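PDB 5XN8: glycerol Dehydrogenase from Unidentified, which catalyses the NAD-dependent oxidation of glycerol to dihydroxyacetone, allowing microorganisms to use glycerol as a carbon source under anaerobic conditions. Local coordinates for residues Tyr11-Asp16 against Ile233-Thr238; Pro115-Thr120 against Val162-Ser167; Asp171-Trp176 against Leu205-Leu210. All coordinates share one frame; numbering follows the deposited sequence.

How the contacts relate
From the N terminus, strand 10-14 opens the widest loop, which contact 1 closes more than two hundred residues later on helix 228-247. Contacts 2 and 3 both fall within that span and follow one another without crossing. Contact 2 joins the loop after strand 111-115 to the beginning of helix 162-185; contact 3 starts further along the same helix and closes on helix 197-223. Contacts 1 and 2 join the nucleotide-binding sheet domain to the helical domain, while contact 3 packs two helices within the latter. Helix 228-247, which carries one side of contact 1, also touches the others: Asn237 ND2 probably donates to Ala118 O of contact 2, while Asn237 OD1 packs on Ala172 CB and Ile233 on Leu210 of contact 3.

Contact 1 of 3, residues Tyr11-Asp16 against Ile233-Thr238; sequences YLQGPD and IIEANT
Tyr11 and Gln13 meet Ile234, Glu235 and Thr238 in a buried strand-against-helix contact where the two domains of the iron-containing alcohol dehydrogenase fold join. Strand 10-14 is the outermost strand, within this chain, of the parallel sheet in the Rossmann-like N-terminal domain, and helix 228-247 belongs to the helical C-terminal domain. The segments run roughly antiparallel, their axes 10.0 Å apart at closest approach, a gap spanned by the long side chains of alternate strand residues. Both extend with CG anti to the backbone N (chi1 169° in Tyr11, -178° in Gln13), which brings their polar tips together beside the helix. There Tyr11 OH donates to Gln13 OE1 over 2.5 Å, in the carbonyl plane. The joined tips lie against the helix backbone, with Tyr11 OH 3.7 Å and Gln13 OE1 3.6 Å from Glu235 CA. Gln13 OE1 also touches Ile234 CG2 at 3.8 Å, and the amide is fixed further by a bond from NE2 to Glu231 O. Glu235 contributes mainly its backbone and CB; its carboxylate is bound by the backbone N atoms of Glu197 and Ala198 of the second subunit. That subunit also continues the sheet, pairing antiparallel with residues 11-13. Thr238 CG2 reaches the edge of the Tyr11 ring at CE1, 4.0 Å away, while Thr238 OG1 donates to Ile234 O over 2.6 Å.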
ATOM      1  N   TYR A  11     -31.902 -19.021  16.544  1.00 25.21           N
ATOM      2  CA  TYR A  11     -32.115 -17.582  16.466  1.00 24.59           C
ATOM      3  C   TYR A  11     -32.744 -17.280  15.107  1.00 25.37           C
ATOM      4  O   TYR A  11     -32.160 -17.597  14.086  1.00 27.73           O
ATOM      5  CB  TYR A  11     -30.796 -16.845  16.682  1.00 23.00           C
ATOM      6  CG  TYR A  11     -30.849 -15.369  16.374  1.00 22.32           C
ATOM      7  CD1 TYR A  11     -31.208 -14.438  17.348  1.00 21.08           C
ATOM      8  CD2 TYR A  11     -30.526 -14.896  15.104  1.00 21.54           C
ATOM      9  CE1 TYR A  11     -31.241 -13.094  17.063  1.00 20.41           C
ATOM     10  CE2 TYR A  11     -30.587 -13.549  14.807  1.00 20.63           C
ATOM     11  CZ  TYR A  11     -30.937 -12.651  15.800  1.00 20.33           C
ATOM     12  OH  TYR A  11     -30.989 -11.303  15.511  1.00 19.36           O
ATOM     13  N   LEU A  12     -33.951 -16.717  15.108  1.00 25.21           N
ATOM     14  CA  LEU A  12     -34.700 -16.429  13.878  1.00 24.95           C
ATOM     15  C   LEU A  12     -34.818 -14.927  13.693  1.00 24.13           C
ATOM     16  O   LEU A  12     -35.018 -14.194  14.666  1.00 23.56           O
ATOM     17  CB  LEU A  12     -36.117 -17.011  13.963  1.00 26.02           C
ATOM     18  CG  LEU A  12     -36.295 -18.518  13.803  1.00 26.36           C
ATOM     19  CD1 LEU A  12     -35.798 -19.273  15.023  1.00 26.27           C
ATOM     20  CD2 LEU A  12     -37.766 -18.817  13.533  1.00 26.67           C
ATOM     21  N   GLN A  13     -34.730 -14.471  12.449  1.00 23.46           N
ATOM     22  CA  GLN A  13     -34.810 -13.039  12.159  1.00 23.15           C
ATOM     23  C   GLN A  13     -35.276 -12.727  10.743  1.00 23.03           C
ATOM     24  O   GLN A  13     -34.718 -13.228   9.791  1.00 22.87           O
ATOM     25  CB  GLN A  13     -33.454 -12.382  12.397  1.00 22.65           C
ATOM     26  CG  GLN A  13     -33.462 -10.879  12.172  1.00 22.52           C
ATOM     27  CD  GLN A  13     -32.068 -10.313  12.179  1.00 22.43           C
ATOM     28  OE1 GLN A  13     -31.313 -10.530  13.127  1.00 22.80           O
ATOM     29  NE2 GLN A  13     -31.694  -9.615  11.101  1.00 21.78           N
ATOM     30  N   GLY A  14     -36.268 -11.849  10.630  1.00 23.46           N
ATOM     31  CA  GLY A  14     -36.753 -11.380   9.332  1.00 23.93           C
ATOM     32  C   GLY A  14     -38.125 -10.738   9.427  1.00 24.61           C
ATOM     33  O   GLY A  14     -38.700 -10.652  10.515  1.00 24.32           O
ATOM     34  N   PRO A  15     -38.664 -10.279   8.289  1.00 26.19           N
ATOM     35  CA  PRO A  15     -40.053  -9.805   8.251  1.00 27.82           C
ATOM     36  C   PRO A  15     -41.032 -10.901   8.662  1.00 29.65           C
ATOM     37  O   PRO A  15     -40.872 -12.046   8.243  1.00 30.23           O
ATOM     38  CB  PRO A  15     -40.251  -9.430   6.778  1.00 27.80           C
ATOM     39  CG  PRO A  15     -38.894  -9.052   6.311  1.00 27.57           C
ATOM     40  CD  PRO A  15     -37.949  -9.978   7.036  1.00 26.36           C
ATOM     41  N   ASP A  16     -42.004 -10.547   9.500  1.00 31.51           N
ATOM     42  CA  ASP A  16     -43.081 -11.462   9.928  1.00 32.60           C
ATOM     43  C   ASP A  16     -42.596 -12.717  10.679  1.00 31.39           C
ATOM     44  O   ASP A  16     -43.276 -13.733  10.682  1.00 32.61           O
ATOM     45  CB  ASP A  16     -43.957 -11.857   8.735  1.00 34.40           C
ATOM     46  CG  ASP A  16     -44.488 -10.650   7.973  1.00 36.02           C
ATOM     47  OD1 ASP A  16     -45.143  -9.776   8.590  1.00 37.41           O
ATOM     48  OD2 ASP A  16     -44.242 -10.562   6.751  1.00 38.27           O
ATOM     49  N   ILE A 233     -27.824  -4.710  11.590  1.00 22.81           N
ATOM     50  CA  ILE A 233     -27.695  -4.049  12.893  1.00 22.33           C
ATOM     51  C   ILE A 233     -28.515  -4.731  13.981  1.00 22.52           C
ATOM     52  O   ILE A 233     -28.067  -4.806  15.118  1.00 21.94           O
ATOM     53  CB  ILE A 233     -28.018  -2.529  12.784  1.00 22.12           C
ATOM     54  CG1 ILE A 233     -26.878  -1.812  12.047  1.00 21.78           C
ATOM     55  CG2 ILE A 233     -28.270  -1.877  14.149  1.00 21.90           C
ATOM     56  CD1 ILE A 233     -25.591  -1.646  12.833  1.00 21.26           C
ATOM     57  N   ILE A 234     -29.709  -5.219  13.644  1.00 24.59           N
ATOM     58  CA  ILE A 234     -30.514  -6.018  14.584  1.00 25.04           C
ATOM     59  C   ILE A 234     -29.781  -7.309  14.981  1.00 27.04           C
ATOM     60  O   ILE A 234     -29.866  -7.740  16.135  1.00 30.78           O
ATOM     61  CB  ILE A 234     -31.922  -6.325  14.016  1.00 24.57           C
ATOM     62  CG1 ILE A 234     -32.765  -5.046  13.988  1.00 24.16           C
ATOM     63  CG2 ILE A 234     -32.649  -7.384  14.848  1.00 24.18           C
ATOM     64  CD1 ILE A 234     -34.023  -5.158  13.146  1.00 24.14           C
ATOM     65  N   GLU A 235     -29.074  -7.923  14.039  1.00 27.84           N
ATOM     66  CA  GLU A 235     -28.278  -9.122  14.325  1.00 27.93           C
ATOM     67  C   GLU A 235     -27.055  -8.771  15.170  1.00 27.86           C
ATOM     68  O   GLU A 235     -26.730  -9.489  16.118  1.00 26.96           O
ATOM     69  CB  GLU A 235     -27.831  -9.796  13.031  1.00 27.81           C
ATOM     70  CG  GLU A 235     -27.229 -11.184  13.245  1.00 27.75           C
ATOM     71  CD  GLU A 235     -26.464 -11.717  12.052  1.00 27.68           C
ATOM     72  OE1 GLU A 235     -26.732 -11.266  10.924  1.00 26.59           O
ATOM     73  OE2 GLU A 235     -25.586 -12.601  12.250  1.00 28.34           O
ATOM     74  N   ALA A 236     -26.376  -7.686  14.797  1.00 27.59           N
ATOM     75  CA  ALA A 236     -25.271  -7.149  15.590  1.00 28.07           C
ATOM     76  C   ALA A 236     -25.699  -6.876  17.031  1.00 27.68           C
ATOM     77  O   ALA A 236     -25.048  -7.331  17.975  1.00 29.26           O
ATOM     78  CB  ALA A 236     -24.725  -5.877  14.952  1.00 27.67           C
ATOM     79  N   ASN A 237     -26.808  -6.152  17.178  1.00 27.28           N
ATOM     80  CA  ASN A 237     -27.358  -5.766  18.486  1.00 27.32           C
ATOM     81  C   ASN A 237     -27.824  -6.931  19.348  1.00 27.19           C
ATOM     82  O   ASN A 237     -27.823  -6.815  20.582  1.00 27.60           O
ATOM     83  CB  ASN A 237     -28.546  -4.792  18.315  1.00 28.12           C
ATOM     84  CG  ASN A 237     -28.120  -3.384  17.941  1.00 28.47           C
ATOM     85  OD1 ASN A 237     -26.945  -3.119  17.661  1.00 28.51           O
ATOM     86  ND2 ASN A 237     -29.084  -2.464  17.950  1.00 27.87           N
ATOM     87  N   THR A 238     -28.235  -8.036  18.717  1.00 27.03           N
ATOM     88  CA  THR A 238     -28.852  -9.148  19.433  1.00 26.21           C
ATOM     89  C   THR A 238     -27.989 -10.408  19.480  1.00 25.84           C
ATOM     90  O   THR A 238     -27.641 -10.864  20.569  1.00 26.73           O
ATOM     91  CB  THR A 238     -30.226  -9.487  18.833  1.00 26.46           C
ATOM     92  OG1 THR A 238     -30.909  -8.274  18.501  1.00 25.57           O
ATOM     93  CG2 THR A 238     -31.068 -10.287  19.842  1.00 27.28           C
TER

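Contact 2 of 3, residues Pro115-Thr120 against Val162-Ser167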
ATOM      1  N   PRO A 115     -38.344 -10.381  21.277  1.00 24.38           N
ATOM      2  CA  PRO A 115     -38.160  -8.946  21.463  1.00 24.53           C
ATOM      3  C   PRO A 115     -38.847  -8.124  20.377  1.00 24.59           C
ATOM      4  O   PRO A 115     -38.624  -8.358  19.190  1.00 24.99           O
ATOM      5  CB  PRO A 115     -36.633  -8.766  21.380  1.00 24.44           C
ATOM      6  CG  PRO A 115     -36.058 -10.105  21.653  1.00 23.71           C
ATOM      7  CD  PRO A 115     -37.051 -11.076  21.117  1.00 23.99           C
ATOM      8  N   THR A 116     -39.693  -7.192  20.794  1.00 25.16           N
ATOM      9  CA  THR A 116     -40.328  -6.229  19.900  1.00 25.43           C
ATOM     10  C   THR A 116     -39.473  -4.956  19.704  1.00 26.59           C
ATOM     11  O   THR A 116     -39.828  -4.086  18.904  1.00 25.41           O
ATOM     12  CB  THR A 116     -41.710  -5.834  20.447  1.00 25.70           C
ATOM     13  OG1 THR A 116     -41.565  -5.297  21.769  1.00 24.86           O
ATOM     14  CG2 THR A 116     -42.619  -7.051  20.498  1.00 25.47           C
ATOM     15  N   ILE A 117     -38.358  -4.857  20.439  1.00 28.36           N
ATOM     16  CA  ILE A 117     -37.405  -3.746  20.339  1.00 29.12           C
ATOM     17  C   ILE A 117     -35.987  -4.320  20.360  1.00 28.73           C
ATOM     18  O   ILE A 117     -35.754  -5.338  21.002  1.00 32.07           O
ATOM     19  CB  ILE A 117     -37.629  -2.752  21.512  1.00 30.36           C
ATOM     20  CG1 ILE A 117     -38.964  -2.006  21.347  1.00 31.18           C
ATOM     21  CG2 ILE A 117     -36.499  -1.749  21.602  1.00 30.76           C
ATOM     22  CD1 ILE A 117     -39.481  -1.331  22.605  1.00 32.43           C
ATOM     23  N   ALA A 118     -35.048  -3.672  19.663  1.00 28.00           N
ATOM     24  CA  ALA A 118     -33.648  -4.149  19.557  1.00 26.35           C
ATOM     25  C   ALA A 118     -32.691  -3.227  20.308  1.00 25.22           C
ATOM     26  O   ALA A 118     -31.782  -2.639  19.718  1.00 22.45           O
ATOM     27  CB  ALA A 118     -33.238  -4.253  18.093  1.00 26.41           C
ATOM     28  N   SER A 119     -32.907  -3.109  21.613  1.00 26.12           N
ATOM     29  CA  SER A 119     -32.236  -2.090  22.444  1.00 27.50           C
ATOM     30  C   SER A 119     -31.193  -2.613  23.434  1.00 27.69           C
ATOM     31  O   SER A 119     -30.490  -1.818  24.056  1.00 29.15           O
ATOM     32  CB  SER A 119     -33.292  -1.291  23.206  1.00 27.49           C
ATOM     33  OG  SER A 119     -34.065  -2.146  24.029  1.00 27.90           O
ATOM     34  N   THR A 120     -31.115  -3.936  23.594  1.00 28.57           N
ATOM     35  CA  THR A 120     -30.134  -4.591  24.453  1.00 28.21           C
ATOM     36  C   THR A 120     -29.708  -5.906  23.814  1.00 28.18           C
ATOM     37  O   THR A 120     -30.324  -6.359  22.843  1.00 28.61           O
ATOM     38  CB  THR A 120     -30.685  -4.870  25.874  1.00 29.04           C
ATOM     39  OG1 THR A 120     -29.660  -5.473  26.666  1.00 29.23           O
ATOM     40  CG2 THR A 120     -31.965  -5.741  25.845  1.00 29.91           C
ATOM     41  N   VAL A 162     -36.886   5.274  17.352  1.00 31.07           N
ATOM     42  CA  VAL A 162     -35.505   5.181  16.853  1.00 29.48           C
ATOM     43  C   VAL A 162     -34.479   5.161  17.979  1.00 29.24           C
ATOM     44  O   VAL A 162     -33.475   4.455  17.883  1.00 31.10           O
ATOM     45  CB  VAL A 162     -35.164   6.300  15.834  1.00 29.24           C
ATOM     46  CG1 VAL A 162     -35.145   7.706  16.442  1.00 28.81           C
ATOM     47  CG2 VAL A 162     -33.853   5.997  15.097  1.00 29.54           C
ATOM     48  N   ARG A 163     -34.745   5.935  19.026  1.00 27.75           N
ATOM     49  CA  ARG A 163     -33.884   6.020  20.217  1.00 27.64           C
ATOM     50  C   ARG A 163     -33.531   4.660  20.830  1.00 28.67           C
ATOM     51  O   ARG A 163     -32.411   4.465  21.324  1.00 29.50           O
ATOM     52  CB  ARG A 163     -34.538   6.912  21.286  1.00 27.77           C
ATOM     53  CG  ARG A 163     -33.604   7.334  22.414  1.00 27.56           C
ATOM     54  CD  ARG A 163     -34.346   7.979  23.581  1.00 27.37           C
ATOM     55  NE  ARG A 163     -33.522   7.931  24.788  1.00 27.24           N
ATOM     56  CZ  ARG A 163     -33.886   8.340  26.000  1.00 27.18           C
ATOM     57  NH1 ARG A 163     -35.097   8.863  26.216  1.00 27.54           N
ATOM     58  NH2 ARG A 163     -33.022   8.224  27.011  1.00 27.12           N
ATOM     59  N   LEU A 164     -34.482   3.733  20.816  1.00 28.95           N
ATOM     60  CA  LEU A 164     -34.258   2.391  21.354  1.00 28.85           C
ATOM     61  C   LEU A 164     -33.248   1.586  20.524  1.00 28.03           C
ATOM     62  O   LEU A 164     -32.373   0.931  21.083  1.00 27.63           O
ATOM     63  CB  LEU A 164     -35.583   1.642  21.494  1.00 28.92           C
ATOM     64  CG  LEU A 164     -36.499   2.222  22.581  1.00 29.56           C
ATOM     65  CD1 LEU A 164     -37.966   1.920  22.288  1.00 29.95           C
ATOM     66  CD2 LEU A 164     -36.100   1.711  23.962  1.00 28.85           C
ATOM     67  N   LEU A 165     -33.359   1.653  19.204  1.00 28.07           N
ATOM     68  CA  LEU A 165     -32.382   1.009  18.311  1.00 26.99           C
ATOM     69  C   LEU A 165     -30.974   1.603  18.463  1.00 25.62           C
ATOM     70  O   LEU A 165     -29.980   0.871  18.395  1.00 24.16           O
ATOM     71  CB  LEU A 165     -32.825   1.134  16.853  1.00 27.44           C
ATOM     72  CG  LEU A 165     -31.932   0.420  15.833  1.00 28.40           C
ATOM     73  CD1 LEU A 165     -32.124  -1.091  15.895  1.00 29.75           C
ATOM     74  CD2 LEU A 165     -32.195   0.941  14.437  1.00 28.83           C
ATOM     75  N   VAL A 166     -30.902   2.920  18.651  1.00 24.37           N
ATOM     76  CA  VAL A 166     -29.633   3.620  18.900  1.00 23.96           C
ATOM     77  C   VAL A 166     -29.025   3.216  20.242  1.00 23.59           C
ATOM     78  O   VAL A 166     -27.811   3.019  20.333  1.00 24.63           O
ATOM     79  CB  VAL A 166     -29.794   5.163  18.815  1.00 23.97           C
ATOM     80  CG1 VAL A 166     -28.535   5.896  19.275  1.00 23.86           C
ATOM     81  CG2 VAL A 166     -30.147   5.569  17.397  1.00 24.78           C
ATOM     82  N   SER A 167     -29.850   3.096  21.277  1.00 23.97           N
ATOM     83  CA  SER A 167     -29.368   2.585  22.568  1.00 23.60           C
ATOM     84  C   SER A 167     -28.841   1.164  22.434  1.00 24.13           C
ATOM     85  O   SER A 167     -27.857   0.802  23.080  1.00 23.91           O
ATOM     86  CB  SER A 167     -30.460   2.646  23.631  1.00 23.38           C
ATOM     87  OG  SER A 167     -29.910   2.413  24.917  1.00 22.00           O
TER
HETATM   88  O   HOH W   1     -30.574  -0.075  26.048  1.00  9.69           O
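Leu164 fits against Ile117 and Ser119 with every carbon of its side chain. Its CB lies 3.5 Å from Ile117 CG2 and also faces Ser119 CB. Beyond it, CG is anti to the carbonyl carbon (chi1 -68°) and again borders Ile117 CG2. The two branches then part: CD1 runs out to the tip of the isoleucine, 3.6 Å from Ile117 CD1, while CD2 turns to Ser119 CB at 4.2 Å. The backbone oxygen, Leu164 O, lies 3.2 Å from Ser119 CB and meets Ser119 CA in a CA-H...O contact of 3.3 Å, strongly bent at 124°. The irregular chain 115-120 follows strand 111-115 of the Rossmann-like domain, and helix 162-185 leads into the helical domain, so this packing lies at the interdomain junction of an iron-containing alcohol dehydrogenase. Thr116 and Ser119 probably help bind NAD, as in a close relative, and a glycerol molecule is bound near the Ser119 side chain. Ala118 CB rests on Leu165 CD1 at 4.0 Å, on the helix 228-247 side, where Asn237 packs on Leu165. A water bridges the two segments: it donates to Ser119 O over 2.6 Å and bonds Ser167 OG at 2.8 Å.

Contact 3 of 3, residues Asp171-Trp176 against Leu205-Leu210. With ZN (zinc ion), chain E.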
ATOM      1  N   ASP A 171     -25.046  -0.312  23.353  1.00 29.25           N
ATOM      2  CA  ASP A 171     -24.782  -1.523  24.147  1.00 28.47           C
ATOM      3  C   ASP A 171     -23.869  -2.476  23.386  1.00 28.01           C
ATOM      4  O   ASP A 171     -23.019  -3.152  23.980  1.00 28.15           O
ATOM      5  CB  ASP A 171     -26.118  -2.214  24.484  1.00 29.04           C
ATOM      6  CG  ASP A 171     -26.007  -3.262  25.589  1.00 28.94           C
ATOM      7  OD1 ASP A 171     -25.181  -3.145  26.515  1.00 27.53           O
ATOM      8  OD2 ASP A 171     -26.806  -4.218  25.550  1.00 33.35           O
ATOM      9  N   ALA A 172     -24.045  -2.513  22.072  1.00 27.63           N
ATOM     10  CA  ALA A 172     -23.299  -3.407  21.190  1.00 27.48           C
ATOM     11  C   ALA A 172     -21.883  -2.919  20.896  1.00 26.47           C
ATOM     12  O   ALA A 172     -20.965  -3.734  20.747  1.00 25.80           O
ATOM     13  CB  ALA A 172     -24.070  -3.602  19.891  1.00 27.82           C
ATOM     14  N   LEU A 173     -21.714  -1.600  20.807  1.00 25.35           N
ATOM     15  CA  LEU A 173     -20.402  -0.950  20.623  1.00 25.50           C
ATOM     16  C   LEU A 173     -19.374  -1.337  21.689  1.00 25.08           C
ATOM     17  O   LEU A 173     -18.182  -1.389  21.408  1.00 25.17           O
ATOM     18  CB  LEU A 173     -20.584   0.583  20.616  1.00 26.14           C
ATOM     19  CG  LEU A 173     -19.372   1.522  20.534  1.00 25.67           C
ATOM     20  CD1 LEU A 173     -18.994   1.855  19.104  1.00 25.61           C
ATOM     21  CD2 LEU A 173     -19.648   2.800  21.301  1.00 25.98           C
ATOM     22  N   SER A 174     -19.833  -1.610  22.903  1.00 25.07           N
ATOM     23  CA  SER A 174     -18.952  -2.047  23.991  1.00 25.24           C
ATOM     24  C   SER A 174     -18.429  -3.473  23.877  1.00 24.22           C
ATOM     25  O   SER A 174     -17.514  -3.844  24.606  1.00 24.39           O
ATOM     26  CB  SER A 174     -19.711  -1.991  25.306  1.00 25.81           C
ATOM     27  OG  SER A 174     -20.631  -3.073  25.379  1.00 26.42           O
ATOM     28  N   THR A 175     -19.032  -4.288  23.021  1.00 23.27           N
ATOM     29  CA  THR A 175     -18.815  -5.737  23.073  1.00 22.43           C
ATOM     30  C   THR A 175     -17.411  -6.130  22.680  1.00 21.39           C
ATOM     31  O   THR A 175     -16.764  -6.887  23.405  1.00 22.96           O
ATOM     32  CB  THR A 175     -19.858  -6.474  22.210  1.00 21.62           C
ATOM     33  OG1 THR A 175     -21.160  -6.125  22.677  1.00 20.51           O
ATOM     34  CG2 THR A 175     -19.688  -7.971  22.306  1.00 21.77           C
ATOM     35  N   TRP A 176     -16.939  -5.612  21.550  1.00 21.00           N
ATOM     36  CA  TRP A 176     -15.549  -5.863  21.092  1.00 20.60           C
ATOM     37  C   TRP A 176     -14.499  -5.428  22.111  1.00 20.25           C
ATOM     38  O   TRP A 176     -13.517  -6.138  22.325  1.00 19.72           O
ATOM     39  CB  TRP A 176     -15.280  -5.157  19.760  1.00 20.51           C
ATOM     40  CG  TRP A 176     -13.826  -5.075  19.412  1.00 20.63           C
ATOM     41  CD1 TRP A 176     -13.106  -3.947  19.238  1.00 20.89           C
ATOM     42  CD2 TRP A 176     -12.917  -6.168  19.238  1.00 21.25           C
ATOM     43  NE1 TRP A 176     -11.803  -4.258  18.949  1.00 22.08           N
ATOM     44  CE2 TRP A 176     -11.656  -5.617  18.949  1.00 21.11           C
ATOM     45  CE3 TRP A 176     -13.046  -7.564  19.301  1.00 21.29           C
ATOM     46  CZ2 TRP A 176     -10.524  -6.404  18.716  1.00 21.95           C
ATOM     47  CZ3 TRP A 176     -11.922  -8.352  19.068  1.00 21.37           C
ATOM     48  CH2 TRP A 176     -10.674  -7.769  18.777  1.00 21.27           C
ATOM     49  N   LEU A 205     -16.880  -8.682  14.783  1.00 22.44           N
ATOM     50  CA  LEU A 205     -17.859  -8.480  13.720  1.00 22.19           C
ATOM     51  C   LEU A 205     -18.969  -7.527  14.152  1.00 22.46           C
ATOM     52  O   LEU A 205     -19.432  -6.708  13.361  1.00 23.13           O
ATOM     53  CB  LEU A 205     -18.462  -9.817  13.281  1.00 22.06           C
ATOM     54  CG  LEU A 205     -19.427  -9.750  12.096  1.00 21.93           C
ATOM     55  CD1 LEU A 205     -18.703  -9.333  10.824  1.00 22.39           C
ATOM     56  CD2 LEU A 205     -20.125 -11.084  11.922  1.00 22.27           C
ATOM     57  N   CYS A 206     -19.415  -7.653  15.392  1.00 22.68           N
ATOM     58  CA  CYS A 206     -20.376  -6.704  15.973  1.00 22.45           C
ATOM     59  C   CYS A 206     -19.931  -5.257  15.749  1.00 23.56           C
ATOM     60  O   CYS A 206     -20.683  -4.438  15.198  1.00 24.15           O
ATOM     61  CB  CYS A 206     -20.524  -6.978  17.468  1.00 22.36           C
ATOM     62  SG  CYS A 206     -21.759  -5.992  18.293  1.00 22.13           S
ATOM     63  N   TYR A 207     -18.688  -4.973  16.140  1.00 24.53           N
ATOM     64  CA  TYR A 207     -18.096  -3.642  16.054  1.00 24.25           C
ATOM     65  C   TYR A 207     -17.947  -3.150  14.617  1.00 24.68           C
ATOM     66  O   TYR A 207     -18.318  -2.010  14.325  1.00 25.14           O
ATOM     67  CB  TYR A 207     -16.733  -3.634  16.778  1.00 25.09           C
ATOM     68  CG  TYR A 207     -15.956  -2.337  16.700  1.00 24.73           C
ATOM     69  CD1 TYR A 207     -16.455  -1.163  17.267  1.00 25.28           C
ATOM     70  CD2 TYR A 207     -14.722  -2.288  16.070  1.00 25.62           C
ATOM     71  CE1 TYR A 207     -15.742   0.021  17.202  1.00 25.07           C
ATOM     72  CE2 TYR A 207     -13.997  -1.113  15.998  1.00 26.00           C
ATOM     73  CZ  TYR A 207     -14.519   0.047  16.558  1.00 25.16           C
ATOM     74  OH  TYR A 207     -13.818   1.234  16.479  1.00 25.12           O
ATOM     75  N   ASP A 208     -17.421  -3.992  13.722  1.00 24.04           N
ATOM     76  CA  ASP A 208     -17.257  -3.613  12.304  1.00 23.56           C
ATOM     77  C   ASP A 208     -18.597  -3.401  11.609  1.00 22.50           C
ATOM     78  O   ASP A 208     -18.705  -2.577  10.702  1.00 21.14           O
ATOM     79  CB  ASP A 208     -16.451  -4.666  11.517  1.00 24.40           C
ATOM     80  CG  ASP A 208     -15.006  -4.802  12.003  1.00 26.07           C
ATOM     81  OD1 ASP A 208     -14.406  -3.809  12.486  1.00 25.64           O
ATOM     82  OD2 ASP A 208     -14.462  -5.923  11.892  1.00 27.61           O
ATOM     83  N   THR A 209     -19.599  -4.173  12.013  1.00 22.46           N
ATOM     84  CA  THR A 209     -20.960  -4.039  11.488  1.00 22.27           C
ATOM     85  C   THR A 209     -21.594  -2.709  11.910  1.00 21.73           C
ATOM     86  O   THR A 209     -22.231  -2.054  11.095  1.00 21.83           O
ATOM     87  CB  THR A 209     -21.853  -5.223  11.920  1.00 21.43           C
ATOM     88  OG1 THR A 209     -21.264  -6.443  11.475  1.00 21.64           O
ATOM     89  CG2 THR A 209     -23.248  -5.114  11.334  1.00 20.90           C
ATOM     90  N   LEU A 210     -21.408  -2.300  13.159  1.00 22.92           N
ATOM     91  CA  LEU A 210     -21.897  -0.977  13.604  1.00 22.92           C
ATOM     92  C   LEU A 210     -21.319   0.152  12.753  1.00 23.58           C
ATOM     93  O   LEU A 210     -22.064   1.013  12.295  1.00 26.79           O
ATOM     94  CB  LEU A 210     -21.571  -0.707  15.065  1.00 22.90           C
ATOM     95  CG  LEU A 210     -22.301  -1.509  16.125  1.00 22.70           C
ATOM     96  CD1 LEU A 210     -21.737  -1.207  17.502  1.00 22.58           C
ATOM     97  CD2 LEU A 210     -23.785  -1.229  16.094  1.00 23.65           C
TER
HETATM   98 ZN    ZN E 401     -25.387  -4.294  28.240  1.00 32.56          ZN
HETATM   99  O   HOH W   2     -25.479  -5.536  29.980  1.00 23.56           O
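Ala172, Leu173 and Trp176 make apolar contacts with Cys206, Tyr207 and Leu210 in a buried contact between two helices; the axes of the two segments approach to 7.9 Å, with 131° between their N-to-C directions. Leu210 CD1 makes the closest approach, 3.3 Å from the backbone N of Leu173, and touches the CB atoms of both Ala172 and Leu173. Cys206 SG, anti to its own backbone N, comes within 3.4 Å of Ala172 O and also rests on Ala172 CB. Leu173 CD1 meets the edge of the Tyr207 ring at CE1. The aromatic contact is looser: the five-membered ring of Trp176 and the Tyr207 ring are nearly parallel, at 21°, but slid apart with centroids separated by 5.3 Å, while Trp176 CB touches Tyr207 CB at 3.7 Å. These helices, 162-185 and 197-223, form part of the helical C-terminal domain of iron-containing alcohol dehydrogenases, with helix 228-247 packed against both. Metal coordination starts from another side of helix 162-185. Asp171 OD1 binds the zinc ion at 2.1 Å, alongside a water, His254 and His271, at the site where a close relative uses manganese. Asp171 OD2 stays 3.0 Å from the zinc and accepts a hydrogen bond from the backbone N of Asp121.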